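Local coordinates for coat protein (Sulfolobus turreted icosahedral virus, PDB 2BBD), which probably builds the icosahedral shell of the virus as its major capsid protein, with a double jelly-roll fold shared with viruses of bacteria and eukaryotes, at residues Ala16-Pro21 with Ile135-Ala140; Ser40-Gly45 with Ser107-Leu112; Ala47-Pro52 with Ser142-Asn147; Pro55-Leu60 with Asn94-Ala99. All blocks are in the same frame, centred on the assembly; numbering follows the deposited sequence.

Contact 1: Ala16-Pro21 with Ile135-Ala140; sequences AGTNIP and ILTGQA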
loop_
_atom_site.group_PDB
_atom_site.type_symbol
_atom_site.label_atom_id
_atom_site.label_comp_id
_atom_site.label_asym_id
_atom_site.label_seq_id
_atom_site.Cartn_x
_atom_site.Cartn_y
_atom_site.Cartn_z
ATOM N N ALA A 16 18.716 8.196 -7.903
ATOM C CA ALA A 16 17.615 8.091 -8.856
ATOM C C ALA A 16 17.577 6.785 -9.651
ATOM O O ALA A 16 18.622 6.210 -9.974
ATOM C CB ALA A 16 17.652 9.286 -9.830
ATOM N N GLY A 17 16.361 6.334 -9.964
ATOM C CA GLY A 17 16.177 5.123 -10.741
ATOM C C GLY A 17 17.147 4.031 -10.357
ATOM O O GLY A 17 17.977 3.617 -11.171
ATOM N N THR A 18 17.046 3.572 -9.112
ATOM C CA THR A 18 17.920 2.518 -8.611
ATOM C C THR A 18 17.116 1.450 -7.849
ATOM O O THR A 18 16.280 1.769 -7.001
ATOM C CB THR A 18 19.006 3.098 -7.659
ATOM O OG1 THR A 18 19.734 4.144 -8.323
ATOM C CG2 THR A 18 19.972 2.008 -7.234
ATOM N N ASN A 19 17.351 0.187 -8.166
ATOM C CA ASN A 19 16.664 -0.890 -7.471
ATOM C C ASN A 19 17.550 -1.306 -6.301
ATOM O O ASN A 19 18.645 -1.836 -6.490
ATOM C CB ASN A 19 16.422 -2.074 -8.403
ATOM C CG ASN A 19 15.749 -3.239 -7.697
ATOM O OD1 ASN A 19 14.788 -3.060 -6.952
ATOM N ND2 ASN A 19 16.253 -4.441 -7.931
ATOM N N ILE A 20 17.070 -1.061 -5.091
ATOM C CA ILE A 20 17.827 -1.368 -3.894
ATOM C C ILE A 20 17.280 -2.595 -3.158
ATOM O O ILE A 20 16.259 -2.507 -2.474
ATOM C CB ILE A 20 17.798 -0.161 -2.928
ATOM C CG1 ILE A 20 18.199 1.116 -3.672
ATOM C CG2 ILE A 20 18.707 -0.420 -1.749
ATOM C CD1 ILE A 20 18.059 2.384 -2.829
ATOM N N PRO A 21 17.949 -3.757 -3.300
ATOM C CA PRO A 21 17.489 -4.971 -2.621
ATOM C C PRO A 21 18.002 -4.977 -1.188
ATOM O O PRO A 21 19.203 -4.891 -0.957
ATOM C CB PRO A 21 18.091 -6.091 -3.463
ATOM C CG PRO A 21 19.400 -5.505 -3.897
ATOM C CD PRO A 21 19.027 -4.066 -4.258
ATOM N N ILE A 135 13.581 -1.748 -3.022
ATOM C CA ILE A 135 13.099 -0.385 -3.199
ATOM C C ILE A 135 13.623 0.152 -4.513
ATOM O O ILE A 135 14.833 0.341 -4.670
ATOM C CB ILE A 135 13.583 0.561 -2.076
ATOM C CG1 ILE A 135 13.185 0.007 -0.714
ATOM C CG2 ILE A 135 12.959 1.964 -2.257
ATOM C CD1 ILE A 135 13.751 0.809 0.444
ATOM N N LEU A 136 12.720 0.353 -5.468
ATOM C CA LEU A 136 13.096 0.937 -6.751
ATOM C C LEU A 136 12.837 2.426 -6.557
ATOM O O LEU A 136 11.683 2.858 -6.414
ATOM C CB LEU A 136 12.232 0.395 -7.891
ATOM C CG LEU A 136 12.422 1.105 -9.252
ATOM C CD1 LEU A 136 13.885 1.024 -9.737
ATOM C CD2 LEU A 136 11.485 0.473 -10.256
ATOM N N THR A 137 13.905 3.214 -6.514
ATOM C CA THR A 137 13.740 4.642 -6.303
ATOM C C THR A 137 13.136 5.337 -7.504
ATOM O O THR A 137 13.221 4.846 -8.631
ATOM C CB THR A 137 15.065 5.326 -5.994
ATOM O OG1 THR A 137 15.955 5.151 -7.107
ATOM C CG2 THR A 137 15.675 4.748 -4.708
ATOM N N GLY A 138 12.519 6.486 -7.249
ATOM C CA GLY A 138 11.928 7.259 -8.319
ATOM C C GLY A 138 12.964 8.224 -8.871
ATOM O O GLY A 138 14.167 7.985 -8.771
ATOM N N GLN A 139 12.496 9.325 -9.441
ATOM C CA GLN A 139 13.375 10.333 -10.025
ATOM C C GLN A 139 13.399 11.578 -9.126
ATOM O O GLN A 139 12.511 11.773 -8.298
ATOM C CB GLN A 139 12.840 10.690 -11.411
ATOM C CG GLN A 139 13.860 11.185 -12.426
ATOM C CD GLN A 139 14.871 10.138 -12.835
ATOM O OE1 GLN A 139 14.520 9.014 -13.196
ATOM N NE2 GLN A 139 16.137 10.508 -12.790
ATOM N N ALA A 140 14.415 12.419 -9.275
ATOM C CA ALA A 140 14.491 13.638 -8.473
ATOM C C ALA A 140 13.603 14.695 -9.116
ATOM O O ALA A 140 13.504 14.767 -10.340
ATOM C CB ALA A 140 15.926 14.137 -8.416
#

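Contact 2: Ser40-Gly45 with Ser107-Leu112; sequences SISNSG and SGSVNL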
loop_
_atom_site.group_PDB
_atom_site.type_symbol
_atom_site.label_atom_id
_atom_site.label_comp_id
_atom_site.label_asym_id
_atom_site.label_seq_id
_atom_site.Cartn_x
_atom_site.Cartn_y
_atom_site.Cartn_z
ATOM N N SER A 40 17.850 15.456 2.864
ATOM C CA SER A 40 17.496 16.795 2.427
ATOM C C SER A 40 17.340 16.871 0.925
ATOM O O SER A 40 17.726 15.956 0.196
ATOM C CB SER A 40 18.567 17.798 2.853
ATOM O OG SER A 40 19.739 17.623 2.077
ATOM N N ILE A 41 16.747 17.976 0.486
ATOM C CA ILE A 41 16.548 18.265 -0.926
ATOM C C ILE A 41 17.224 19.617 -1.121
ATOM O O ILE A 41 16.934 20.567 -0.399
ATOM C CB ILE A 41 15.041 18.349 -1.290
ATOM C CG1 ILE A 41 14.398 16.963 -1.114
ATOM C CG2 ILE A 41 14.875 18.838 -2.740
ATOM C CD1 ILE A 41 12.896 16.923 -1.348
ATOM N N SER A 42 18.133 19.692 -2.084
ATOM C CA SER A 42 18.875 20.922 -2.334
ATOM C C SER A 42 18.642 21.560 -3.684
ATOM O O SER A 42 18.346 20.881 -4.664
ATOM C CB SER A 42 20.378 20.672 -2.166
ATOM O OG SER A 42 20.716 20.522 -0.805
ATOM N N ASN A 43 18.795 22.881 -3.715
ATOM C CA ASN A 43 18.632 23.668 -4.928
ATOM C C ASN A 43 19.901 24.494 -5.128
ATOM O O ASN A 43 20.200 25.386 -4.335
ATOM C CB ASN A 43 17.424 24.600 -4.797
ATOM C CG ASN A 43 17.238 25.510 -6.011
ATOM O OD1 ASN A 43 17.938 25.384 -7.018
ATOM N ND2 ASN A 43 16.279 26.426 -5.918
ATOM N N SER A 44 20.656 24.184 -6.175
ATOM C CA SER A 44 21.881 24.929 -6.448
ATOM C C SER A 44 21.668 25.914 -7.592
ATOM O O SER A 44 22.608 26.566 -8.042
ATOM C CB SER A 44 23.027 23.967 -6.776
ATOM O OG SER A 44 22.744 23.211 -7.935
ATOM N N GLY A 45 20.423 26.015 -8.056
ATOM C CA GLY A 45 20.091 26.931 -9.133
ATOM C C GLY A 45 20.098 28.386 -8.683
ATOM O O GLY A 45 20.502 28.693 -7.563
ATOM N N SER A 107 20.318 28.070 -3.744
ATOM C CA SER A 107 21.477 27.833 -2.891
ATOM C C SER A 107 21.062 27.393 -1.487
ATOM O O SER A 107 21.815 27.542 -0.524
ATOM C CB SER A 107 22.337 29.095 -2.804
ATOM O OG SER A 107 22.834 29.446 -4.081
ATOM N N GLY A 108 19.861 26.838 -1.376
ATOM C CA GLY A 108 19.385 26.385 -0.087
ATOM C C GLY A 108 18.883 24.958 -0.151
ATOM O O GLY A 108 19.093 24.255 -1.136
ATOM N N SER A 109 18.215 24.523 0.905
ATOM C CA SER A 109 17.682 23.175 0.927
ATOM C C SER A 109 16.600 23.049 1.984
ATOM O O SER A 109 16.431 23.944 2.824
ATOM C CB SER A 109 18.805 22.174 1.212
ATOM O OG SER A 109 19.363 22.413 2.488
ATOM N N VAL A 110 15.854 21.949 1.918
ATOM C CA VAL A 110 14.795 21.684 2.883
ATOM C C VAL A 110 14.950 20.262 3.428
ATOM O O VAL A 110 15.596 19.405 2.802
ATOM C CB VAL A 110 13.364 21.878 2.263
ATOM C CG1 VAL A 110 13.138 23.358 1.923
ATOM C CG2 VAL A 110 13.185 21.017 1.026
ATOM N N ASN A 111 14.372 20.018 4.601
ATOM C CA ASN A 111 14.473 18.704 5.231
ATOM C C ASN A 111 13.559 17.683 4.565
ATOM O O ASN A 111 12.429 17.991 4.200
ATOM C CB ASN A 111 14.121 18.791 6.723
ATOM C CG ASN A 111 14.914 19.856 7.448
ATOM O OD1 ASN A 111 16.133 19.941 7.299
ATOM N ND2 ASN A 111 14.227 20.671 8.254
ATOM N N LEU A 112 14.062 16.462 4.419
ATOM C CA LEU A 112 13.299 15.376 3.823
ATOM C C LEU A 112 13.095 14.268 4.865
ATOM O O LEU A 112 14.057 13.815 5.502
ATOM C CB LEU A 112 14.048 14.823 2.607
ATOM C CG LEU A 112 13.549 13.543 1.928
ATOM C CD1 LEU A 112 12.191 13.765 1.239
ATOM C CD2 LEU A 112 14.591 13.124 0.916
#

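Contact 3: Ala47-Pro52 with Ser142-Asn147; sequences AAVTLP and SGVSIN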
loop_
_atom_site.group_PDB
_atom_site.type_symbol
_atom_site.label_atom_id
_atom_site.label_comp_id
_atom_site.label_asym_id
_atom_site.label_seq_id
_atom_site.Cartn_x
_atom_site.Cartn_y
_atom_site.Cartn_z
ATOM N N ALA A 47 17.229 30.387 -9.016
ATOM C CA ALA A 47 15.887 30.760 -8.597
ATOM C C ALA A 47 15.327 29.727 -7.628
ATOM O O ALA A 47 15.713 28.553 -7.667
ATOM C CB ALA A 47 14.984 30.888 -9.812
ATOM N N ALA A 48 14.439 30.172 -6.744
ATOM C CA ALA A 48 13.816 29.269 -5.781
ATOM C C ALA A 48 12.950 28.310 -6.574
ATOM O O ALA A 48 12.320 28.703 -7.562
ATOM C CB ALA A 48 12.958 30.048 -4.791
ATOM N N VAL A 49 12.927 27.054 -6.147
ATOM C CA VAL A 49 12.135 26.041 -6.822
ATOM C C VAL A 49 10.957 25.622 -5.960
ATOM O O VAL A 49 11.095 25.397 -4.756
ATOM C CB VAL A 49 12.979 24.780 -7.144
ATOM C CG1 VAL A 49 12.085 23.682 -7.726
ATOM C CG2 VAL A 49 14.096 25.141 -8.124
ATOM N N THR A 50 9.790 25.549 -6.576
ATOM C CA THR A 50 8.607 25.112 -5.869
ATOM C C THR A 50 8.525 23.617 -6.112
ATOM O O THR A 50 8.412 23.183 -7.255
ATOM C CB THR A 50 7.345 25.766 -6.435
ATOM O OG1 THR A 50 7.455 27.189 -6.302
ATOM C CG2 THR A 50 6.108 25.277 -5.685
ATOM N N LEU A 51 8.599 22.827 -5.047
ATOM C CA LEU A 51 8.523 21.378 -5.193
ATOM C C LEU A 51 7.161 21.002 -5.768
ATOM O O LEU A 51 6.177 21.718 -5.582
ATOM C CB LEU A 51 8.785 20.703 -3.839
ATOM C CG LEU A 51 10.259 20.859 -3.455
ATOM C CD1 LEU A 51 10.509 20.531 -1.995
ATOM C CD2 LEU A 51 11.089 19.958 -4.370
ATOM N N PRO A 52 7.090 19.873 -6.490
ATOM C CA PRO A 52 5.840 19.413 -7.101
ATOM C C PRO A 52 4.688 19.139 -6.146
ATOM O O PRO A 52 4.860 19.084 -4.933
ATOM C CB PRO A 52 6.265 18.161 -7.875
ATOM C CG PRO A 52 7.434 17.670 -7.122
ATOM C CD PRO A 52 8.184 18.918 -6.746
ATOM N N SER A 142 12.410 18.090 -10.774
ATOM C CA SER A 142 13.178 19.009 -11.591
ATOM C C SER A 142 13.733 20.176 -10.773
ATOM O O SER A 142 13.052 20.721 -9.897
ATOM C CB SER A 142 12.305 19.559 -12.718
ATOM O OG SER A 142 13.009 20.535 -13.466
ATOM N N GLY A 143 14.980 20.537 -11.064
ATOM C CA GLY A 143 15.619 21.660 -10.406
ATOM C C GLY A 143 16.234 21.416 -9.047
ATOM O O GLY A 143 16.757 22.353 -8.441
ATOM N N VAL A 144 16.171 20.188 -8.541
ATOM C CA VAL A 144 16.758 19.911 -7.233
ATOM C C VAL A 144 17.520 18.592 -7.165
ATOM O O VAL A 144 17.441 17.756 -8.065
ATOM C CB VAL A 144 15.685 19.895 -6.111
ATOM C CG1 VAL A 144 14.928 21.221 -6.089
ATOM C CG2 VAL A 144 14.735 18.729 -6.311
ATOM N N SER A 145 18.265 18.421 -6.084
ATOM C CA SER A 145 19.024 17.203 -5.868
ATOM C C SER A 145 18.575 16.620 -4.532
ATOM O O SER A 145 18.220 17.367 -3.617
ATOM C CB SER A 145 20.524 17.513 -5.843
ATOM O OG SER A 145 20.839 18.408 -4.792
ATOM N N ILE A 146 18.589 15.293 -4.425
ATOM C CA ILE A 146 18.184 14.597 -3.200
ATOM C C ILE A 146 19.422 14.079 -2.474
ATOM O O ILE A 146 20.253 13.394 -3.064
ATOM C CB ILE A 146 17.265 13.384 -3.518
ATOM C CG1 ILE A 146 15.977 13.857 -4.199
ATOM C CG2 ILE A 146 16.941 12.613 -2.251
ATOM C CD1 ILE A 146 15.155 14.768 -3.363
ATOM N N ASN A 147 19.540 14.408 -1.193
ATOM C CA ASN A 147 20.671 13.962 -0.389
ATOM C C ASN A 147 20.073 13.234 0.827
ATOM O O ASN A 147 19.832 13.838 1.867
ATOM C CB ASN A 147 21.503 15.175 0.047
ATOM C CG ASN A 147 21.543 16.277 -1.023
ATOM O OD1 ASN A 147 21.072 17.404 -0.798
ATOM N ND2 ASN A 147 22.090 15.952 -2.193
#

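Contact 4: Pro55-Leu60 with Asn94-Ala99; sequences PFPYNL and NPAYPA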
loop_
_atom_site.group_PDB
_atom_site.type_symbol
_atom_site.label_atom_id
_atom_site.label_comp_id
_atom_site.label_asym_id
_atom_site.label_seq_id
_atom_site.Cartn_x
_atom_site.Cartn_y
_atom_site.Cartn_z
ATOM N N PRO A 55 1.500 13.357 -5.909
ATOM C CA PRO A 55 1.932 12.516 -4.794
ATOM C C PRO A 55 3.342 12.725 -4.223
ATOM O O PRO A 55 3.840 11.871 -3.488
ATOM C CB PRO A 55 1.721 11.104 -5.343
ATOM C CG PRO A 55 2.138 11.263 -6.755
ATOM C CD PRO A 55 1.492 12.584 -7.165
ATOM N N PHE A 56 4.000 13.832 -4.561
ATOM C CA PHE A 56 5.306 14.094 -3.965
ATOM C C PHE A 56 4.981 14.363 -2.495
ATOM O O PHE A 56 3.937 14.942 -2.181
ATOM C CB PHE A 56 5.964 15.327 -4.603
ATOM C CG PHE A 56 7.129 15.880 -3.808
ATOM C CD1 PHE A 56 6.911 16.751 -2.741
ATOM C CD2 PHE A 56 8.438 15.495 -4.093
ATOM C CE1 PHE A 56 7.977 17.232 -1.969
ATOM C CE2 PHE A 56 9.508 15.969 -3.326
ATOM C CZ PHE A 56 9.277 16.839 -2.260
ATOM N N PRO A 57 5.866 13.971 -1.567
ATOM C CA PRO A 57 7.160 13.298 -1.719
ATOM C C PRO A 57 7.133 11.758 -1.789
ATOM O O PRO A 57 8.180 11.125 -1.959
ATOM C CB PRO A 57 7.937 13.811 -0.510
ATOM C CG PRO A 57 6.878 13.826 0.555
ATOM C CD PRO A 57 5.645 14.377 -0.165
ATOM N N TYR A 58 5.951 11.154 -1.672
ATOM C CA TYR A 58 5.854 9.696 -1.716
ATOM C C TYR A 58 6.366 9.085 -3.009
ATOM O O TYR A 58 6.868 7.957 -2.991
ATOM C CB TYR A 58 4.415 9.227 -1.487
ATOM C CG TYR A 58 3.908 9.500 -0.094
ATOM C CD1 TYR A 58 4.580 9.003 1.024
ATOM C CD2 TYR A 58 2.748 10.243 0.111
ATOM C CE1 TYR A 58 4.105 9.239 2.307
ATOM C CE2 TYR A 58 2.265 10.484 1.391
ATOM C CZ TYR A 58 2.945 9.981 2.481
ATOM O OH TYR A 58 2.462 10.208 3.741
ATOM N N ASN A 59 6.236 9.807 -4.127
ATOM C CA ASN A 59 6.709 9.265 -5.393
ATOM C C ASN A 59 8.234 9.338 -5.568
ATOM O O ASN A 59 8.755 9.143 -6.673
ATOM C CB ASN A 59 5.996 9.923 -6.582
ATOM C CG ASN A 59 6.281 11.403 -6.708
ATOM O OD1 ASN A 59 7.007 11.991 -5.908
ATOM N ND2 ASN A 59 5.703 12.016 -7.727
ATOM N N LEU A 60 8.948 9.636 -4.485
ATOM C CA LEU A 60 10.411 9.639 -4.542
ATOM C C LEU A 60 10.840 8.167 -4.544
ATOM O O LEU A 60 12.018 7.839 -4.737
ATOM C CB LEU A 60 11.017 10.381 -3.350
ATOM C CG LEU A 60 10.919 11.912 -3.415
ATOM C CD1 LEU A 60 11.609 12.509 -2.195
ATOM C CD2 LEU A 60 11.578 12.424 -4.697
ATOM N N ASN A 94 1.181 10.846 9.111
ATOM C CA ASN A 94 2.400 10.203 8.629
ATOM C C ASN A 94 3.484 11.186 8.197
ATOM O O ASN A 94 3.225 12.121 7.435
ATOM C CB ASN A 94 2.091 9.269 7.465
ATOM C CG ASN A 94 3.301 8.469 7.038
ATOM O OD1 ASN A 94 3.764 8.578 5.898
ATOM N ND2 ASN A 94 3.831 7.665 7.952
ATOM N N PRO A 95 4.727 10.981 8.677
ATOM C CA PRO A 95 5.811 11.895 8.291
ATOM C C PRO A 95 5.990 11.946 6.778
ATOM O O PRO A 95 6.265 10.936 6.140
ATOM C CB PRO A 95 7.032 11.314 9.004
ATOM C CG PRO A 95 6.417 10.699 10.265
ATOM C CD PRO A 95 5.176 10.021 9.704
ATOM N N ALA A 96 5.810 13.130 6.210
ATOM C CA ALA A 96 5.953 13.314 4.771
ATOM C C ALA A 96 6.547 14.686 4.470
ATOM O O ALA A 96 5.919 15.514 3.839
ATOM C CB ALA A 96 4.585 13.168 4.074
ATOM N N TYR A 97 7.766 14.919 4.933
ATOM C CA TYR A 97 8.428 16.191 4.702
ATOM C C TYR A 97 9.378 16.060 3.513
ATOM O O TYR A 97 10.044 15.028 3.348
ATOM C CB TYR A 97 9.210 16.613 5.945
ATOM C CG TYR A 97 8.371 16.726 7.200
ATOM C CD1 TYR A 97 8.099 15.604 7.991
ATOM C CD2 TYR A 97 7.856 17.958 7.607
ATOM C CE1 TYR A 97 7.333 15.714 9.160
ATOM C CE2 TYR A 97 7.092 18.076 8.771
ATOM C CZ TYR A 97 6.835 16.951 9.540
ATOM O OH TYR A 97 6.079 17.071 10.680
ATOM N N PRO A 98 9.423 17.087 2.647
ATOM C CA PRO A 98 8.632 18.320 2.747
ATOM C C PRO A 98 7.258 18.172 2.083
ATOM O O PRO A 98 7.077 17.340 1.193
ATOM C CB PRO A 98 9.506 19.338 2.019
ATOM C CG PRO A 98 10.048 18.523 0.896
ATOM C CD PRO A 98 10.444 17.217 1.591
ATOM N N ALA A 99 6.295 18.978 2.521
ATOM C CA ALA A 99 4.955 18.940 1.955
ATOM C C ALA A 99 5.017 19.382 0.499
ATOM O O ALA A 99 5.875 20.174 0.112
ATOM C CB ALA A 99 4.008 19.872 2.736
#

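Contact 1: Ala16-Pro21 with Ile135-Ala140
Thr137 reaches across to the turn Ala16-Thr18 at the margin of a jelly-roll sheet, where the outermost strand 19-24 runs antiparallel to strand 131-137. The side chains of Thr137 and Thr18 lie side by side and point the same way. Thr137 OG1, held between its own backbone N and carbonyl carbon (chi1 61°), accepts the N-H of Thr18 at 2.8 Å and also bonds to the carbonyl O of Thr15, so two partners grip this buried hydroxyl. Its methyl CG2 heads elsewhere and meets Ile20 CD1 at 3.8 Å, the two side chains crossing obliquely. Ile20 and Ile135, a hydrogen-bonded pair, stand on one face with their CB atoms 4.4 Å apart; there they and Thr137 pack on Phe150 of strand 145-158, a strand of another sheet, so the two sheets meet here through their side chains. Leu136 and Asn19 emerge from the reverse face, and Leu136 CD1 bends back to 3.7 Å from Thr18 O. Past the strand pairing, Gly17 N adds a nearly straight bond (169°) to Gly138 O. Gln139, folded at chi2, brings its amide NE2 to 3.5 Å from Ala16 CB.

Contact 2: Ser40-Gly45 with Ser107-Leu112
Ile41 and Val110 face each other as a hydrogen-bonded pair where strands 29-43 and 108-123 run antiparallel in a jelly-roll sheet, their short segments at 164°. Backbone bonds set the register. Ile41 N donates a hydrogen bond to Val110 O at 3.0 Å and Val110 N donates one back to Ile41 O at 2.9 Å, each donor lying in the plane of the carbonyl it meets. Further on, Asn43 N bonds Gly108 O at 2.9 Å, and Ser107 N adds a weak, bent bond to Asn43 O. The CA-H groups of Ser40 and Ser42 approach Val110 O and Gly108 O respectively.

The apolar contacts lie on the face carrying Ile41 and Val110. Val110 CG2 comes to 4.0 Å from Ile41 CB. Leu112, with CG anti to its backbone N (chi1 171°), brings CD1 to 4.1 Å from Ile41 CD1. Phe56, Pro98, Val144 and Ile146 also touch Ile41 and help to bury it.

Among the polar side chains, Ser42 and Ser109 stand on the reverse face. Ser42 OG lies 3.2 Å from Ser109 CB, while the two hydroxyls stay further apart and Ser42 OG bonds Asn147 OD1 on the next strand. Asn43, on the same face as Ile41, forms an Asx turn: its OD1 accepts the N-H of Gly45 at 2.8 Å from above the carboxamide plane.

Contact 3: Ala47-Pro52 with Ser142-Asn147
Val49 lays its CG1 methyl against Val144 CG1, 4.1 Å away, at a surface-lying end of a jelly-roll domain. Here the two-stranded antiparallel ribbon of strands 49-50 and 103-104 packs beside the turn that leads into strand 145-158. The two valine side chains cross at a slant. With its CG1 anti to the backbone N (chi1 174°), Val49 also places that methyl 3.8 Å from Ser142 O, so one branch touches a carbonyl and a valine methyl together. The other branch, CG2, meets the next carbonyl, with Gly143 O at 3.9 Å. Gly143 has a positive phi of 82°, which turns the chain between Ser142 and Val144.

All of this is van der Waals contact and modest in extent, about 154 Å² over both sides. The backbones bond to other partners: Val49 to Val104 and Leu51, just past its strand, to Thr102, whereas Ser145 bonds to Ser42 of strand 29-43. Val144 also rests on Ile41, linking the ribbon to that sheet. Leu51 is the buried member of the group. It lies among Phe56, Pro98 and Val110, and one branch of its tip reaches the second methyl of Val144, Leu51 CD2 standing 4.3 Å from Val144 CG2.

Contact 4: Pro55-Leu60 with Asn94-Ala99
Cis peptides before Pro57 and Pro98 bend the chains where they meet, and Pro57 CD lies 3.6 Å from Pro98 O; beyond Pro57 the backbone winds into a short 3-10 segment, with Leu60 N bonded to Pro57 O at 3.0 Å.

The Phe56 ring meets a proline from each segment, one over a face and one at the edge. The following Pro57 covers one face, its CB 3.6 Å above the plane and over the ring centre. Pro98 comes from the rim instead: its CG lies in the ring plane, 3.7 Å from Phe56 CZ, and the two side chains cross at about a right angle. Pro98 O also approaches Phe56 CE1, at 3.3 Å. Phe56 CG is anti to the backbone N (chi1 165°), and Leu51, Ile41 and Pro141 pack around the ring.

Pro57 CG also approaches strand 96-97, 3.8 Å from Ala96 O. Next along, Tyr58 sends its phenol end past Ala96, whose CB is 3.7 Å from Tyr58 OH. The Asn94 carboxamide reaches the same end of the ring and lies nearly coplanar with it, the planes 16° apart. The Tyr58 ring also meets that of Trp116 in strand 108-123, the planes at about 60°.

Ala96 and Tyr97 both stand opposite Asn113, a classic beta bulge in the outermost strand 96-97, so the proline-rich turn packs on the bulged margin of a jelly-roll sheet.

Overall arrangement
From the N terminus, contact 1 closes the longest of the enclosing loops, joining the outermost strand 19-24 to strand 131-137. Within it lies contact 2, which pairs strands 29-43 and 108-123, and within contact 2 lies contact 4, where the turn before strand 61-68 meets strand 96-97. Contact 3 starts inside both contacts 1 and 2 and ends beyond them, so it crosses each while enclosing contact 4. Contacts 2 and 3 share a sheet through neighbouring strands 29-43 and 145-158. Leu60 O meets Gly138 N, bringing contact 4 against contact 1, and Phe56 and Pro98 bring it against contacts 2 and 3, uniting two sheets and their connecting loops.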